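Local coordinates for probable Zn binding protein (Lactobacillus acidophilus, PDB 3Q69) that belongs to a putative mucus-binding protein of which it is a MucBP domain, and probably helps the bacterium adhere to mucus, perhaps also binding zinc, at residues S52-T57 with V83-K88. Residues are numbered along the deposited sequence; the frame is centred on the assembly and turned at random.
Sequences SKWSLT and VTVDSK
Leu56 and Val85 form the hydrogen-bonded pair of an antiparallel ladder: Val85 N donates to Leu56 O and Leu56 N to Val85 O, each at 3.0 Å. Beyond the last bridged pair, Ser87 N donates to Trp54 O at 3.1 Å, and Lys88, its long chain bent at chi2 and chi3, reaches back so that NZ donates to Ser52 O from above the carbonyl plane. That ammonium also lies 3.8 Å from Lys53 NZ, a like-charge approach that solvent would probably screen. Threonines suit the exposed face: Thr57 and Thr84 each hold OG1 beside the backbone N (chi1 -64° and -67°), and the modelled 2.4 Å between Thr57 OG1 and Thr84 OG1 is doubtfully short; Thr84 CG2 touches Ser55 OG. Trp54 turns the rim of its indole to strand 77-86, CZ3 lying 3.4 Å from Val85 O and 4.0 Å from Val85 CG1, which approaches in the ring plane. An alanine in place of Trp54 would probably open a gap beside Val85 CG1 and uncover one side of that carbonyl. Beta-branched Val85 suits a strand, and its buried side chain, on the same face as Leu56, also packs on Phe35 of strand 27-42. Together the segments make one end of a two-stranded antiparallel sheet in this elongated Muc B2-like domain.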
ATOM      1  N   SER A  52      17.509   6.284  12.749  1.00 27.27           N
ATOM      2  CA  SER A  52      16.242   6.459  13.449  1.00 28.38           C
ATOM      3  C   SER A  52      15.259   7.454  12.846  1.00 27.86           C
ATOM      4  O   SER A  52      14.036   7.342  13.053  1.00 27.98           O
ATOM      5  CB  SER A  52      16.514   6.863  14.892  1.00 30.17           C
ATOM      6  OG  SER A  52      15.322   6.822  15.662  1.00 34.61           O
ATOM      7  N   LYS A  53      15.783   8.417  12.096  1.00 27.65           N
ATOM      8  CA  LYS A  53      14.940   9.438  11.497  1.00 27.57           C
ATOM      9  C   LYS A  53      14.618   9.154  10.029  1.00 26.62           C
ATOM     10  O   LYS A  53      14.004   9.986   9.367  1.00 25.57           O
ATOM     11  CB  LYS A  53      15.610  10.808  11.620  1.00 21.10           C
ATOM     12  CG  LYS A  53      15.853  11.254  13.053  1.00 22.06           C
ATOM     13  CD  LYS A  53      14.545  11.446  13.803  1.00 22.32           C
ATOM     14  CE  LYS A  53      14.785  11.962  15.212  1.00 22.11           C
ATOM     15  NZ  LYS A  53      13.513  12.131  15.966  1.00 20.04           N
ATOM     16  N   TRP A  54      15.024   7.988   9.524  1.00 23.30           N
ATOM     17  CA  TRP A  54      14.740   7.619   8.137  1.00 21.82           C
ATOM     18  C   TRP A  54      13.235   7.575   7.970  1.00 17.51           C
ATOM     19  O   TRP A  54      12.510   7.130   8.845  1.00 15.96           O
ATOM     20  CB  TRP A  54      15.292   6.230   7.778  1.00 21.03           C
ATOM     21  CG  TRP A  54      14.982   5.809   6.352  1.00 22.40           C
ATOM     22  CD1 TRP A  54      15.679   6.151   5.218  1.00 22.95           C
ATOM     23  CD2 TRP A  54      13.904   4.963   5.915  1.00 20.49           C
ATOM     24  NE1 TRP A  54      15.103   5.569   4.111  1.00 22.71           N
ATOM     25  CE2 TRP A  54      14.018   4.838   4.507  1.00 20.93           C
ATOM     26  CE3 TRP A  54      12.859   4.299   6.571  1.00 19.61           C
ATOM     27  CZ2 TRP A  54      13.125   4.071   3.748  1.00 18.60           C
ATOM     28  CZ3 TRP A  54      11.973   3.536   5.813  1.00 17.75           C
ATOM     29  CH2 TRP A  54      12.115   3.432   4.411  1.00 16.57           C
ATOM     30  N   SER A  55      12.773   7.999   6.808  1.00 16.65           N
ATOM     31  CA  SER A  55      11.350   8.035   6.507  1.00 15.62           C
ATOM     32  C   SER A  55      11.171   8.134   4.990  1.00 14.77           C
ATOM     33  O   SER A  55      11.944   8.797   4.318  1.00 14.68           O
ATOM     34  CB  SER A  55      10.682   9.238   7.184  1.00 17.80           C
ATOM     35  OG  SER A  55       9.276   9.120   7.074  1.00 19.05           O
ATOM     36  N   LEU A  56      10.149   7.471   4.465  1.00 12.43           N
ATOM     37  CA  LEU A  56       9.904   7.466   3.039  1.00 11.20           C
ATOM     38  C   LEU A  56       8.413   7.384   2.784  1.00 11.65           C
ATOM     39  O   LEU A  56       7.682   6.596   3.388  1.00 13.38           O
ATOM     40  CB  LEU A  56      10.621   6.275   2.392  1.00 12.49           C
ATOM     41  CG  LEU A  56      10.513   6.088   0.868  1.00 12.74           C
ATOM     42  CD1 LEU A  56      11.182   7.250   0.174  1.00 13.49           C
ATOM     43  CD2 LEU A  56      11.198   4.732   0.449  1.00 10.31           C
ATOM     44  N   THR A  57       7.974   8.219   1.860  1.00 12.83           N
ATOM     45  CA  THR A  57       6.584   8.299   1.510  1.00 12.88           C
ATOM     46  C   THR A  57       6.393   8.027   0.036  1.00 11.42           C
ATOM     47  O   THR A  57       7.203   8.451  -0.797  1.00 10.26           O
ATOM     48  CB  THR A  57       6.019   9.713   1.842  1.00 12.44           C
ATOM     49  OG1 THR A  57       6.073   9.915   3.258  1.00 10.52           O
ATOM     50  CG2 THR A  57       4.543   9.832   1.400  1.00 12.76           C
ATOM     51  N   VAL A  83       1.343   6.813   1.591  1.00 14.35           N
ATOM     52  CA  VAL A  83       1.765   5.857   2.605  1.00 12.62           C
ATOM     53  C   VAL A  83       3.197   6.155   3.012  1.00 12.92           C
ATOM     54  O   VAL A  83       4.053   6.340   2.166  1.00 10.21           O
ATOM     55  CB  VAL A  83       1.680   4.401   2.081  1.00 12.95           C
ATOM     56  CG1 VAL A  83       2.302   3.443   3.058  1.00 15.34           C
ATOM     57  CG2 VAL A  83       0.253   4.043   1.839  1.00 13.49           C
ATOM     58  N   THR A  84       3.434   6.227   4.313  1.00 13.58           N
ATOM     59  CA  THR A  84       4.753   6.501   4.842  1.00 14.85           C
ATOM     60  C   THR A  84       5.216   5.367   5.743  1.00 14.96           C
ATOM     61  O   THR A  84       4.439   4.787   6.512  1.00 13.83           O
ATOM     62  CB  THR A  84       4.787   7.815   5.649  1.00 17.42           C
ATOM     63  OG1 THR A  84       4.564   8.922   4.770  1.00 18.45           O
ATOM     64  CG2 THR A  84       6.172   8.002   6.288  1.00 17.08           C
ATOM     65  N   VAL A  85       6.497   5.050   5.619  1.00 15.45           N
ATOM     66  CA  VAL A  85       7.118   4.007   6.412  1.00 15.39           C
ATOM     67  C   VAL A  85       8.362   4.660   6.976  1.00 15.16           C
ATOM     68  O   VAL A  85       9.125   5.283   6.250  1.00 17.65           O
ATOM     69  CB  VAL A  85       7.559   2.809   5.552  1.00 14.92           C
ATOM     70  CG1 VAL A  85       8.439   1.851   6.407  1.00 15.14           C
ATOM     71  CG2 VAL A  85       6.365   2.090   5.008  1.00 15.23           C
ATOM     72  N   ASP A  86       8.559   4.536   8.274  1.00 16.35           N
ATOM     73  CA  ASP A  86       9.721   5.127   8.920  1.00 20.70           C
ATOM     74  C   ASP A  86      10.472   4.040   9.679  1.00 21.41           C
ATOM     75  O   ASP A  86       9.962   2.934   9.928  1.00 21.48           O
ATOM     76  CB  ASP A  86       9.293   6.250   9.870  1.00 22.99           C
ATOM     77  CG  ASP A  86       8.071   5.881  10.677  1.00 24.86           C
ATOM     78  OD1 ASP A  86       8.112   4.853  11.389  1.00 26.71           O
ATOM     79  OD2 ASP A  86       7.058   6.607  10.594  1.00 30.52           O
ATOM     80  N   SER A  87      11.703   4.355  10.040  1.00 22.24           N
ATOM     81  CA  SER A  87      12.527   3.394  10.751  1.00 24.13           C
ATOM     82  C   SER A  87      11.935   2.865  12.067  1.00 24.86           C
ATOM     83  O   SER A  87      12.027   1.673  12.357  1.00 21.25           O
ATOM     84  CB  SER A  87      13.884   4.014  11.015  1.00 23.07           C
ATOM     85  OG  SER A  87      14.779   3.060  11.538  1.00 28.14           O
ATOM     86  N   LYS A  88      11.314   3.745  12.848  1.00 25.99           N
ATOM     87  CA  LYS A  88      10.728   3.377  14.143  1.00 28.98           C
ATOM     88  C   LYS A  88       9.521   2.461  14.121  1.00 30.15           C
ATOM     89  O   LYS A  88       9.201   1.839  15.132  1.00 32.90           O
ATOM     90  CB  LYS A  88      10.352   4.626  14.951  1.00 30.55           C
ATOM     91  CG  LYS A  88      11.478   5.160  15.845  1.00 33.96           C
ATOM     92  CD  LYS A  88      12.287   6.248  15.145  1.00 36.24           C
ATOM     93  CE  LYS A  88      11.507   7.569  15.082  1.00 37.75           C
ATOM     94  NZ  LYS A  88      12.394   8.688  14.687  1.00 38.36           N
TER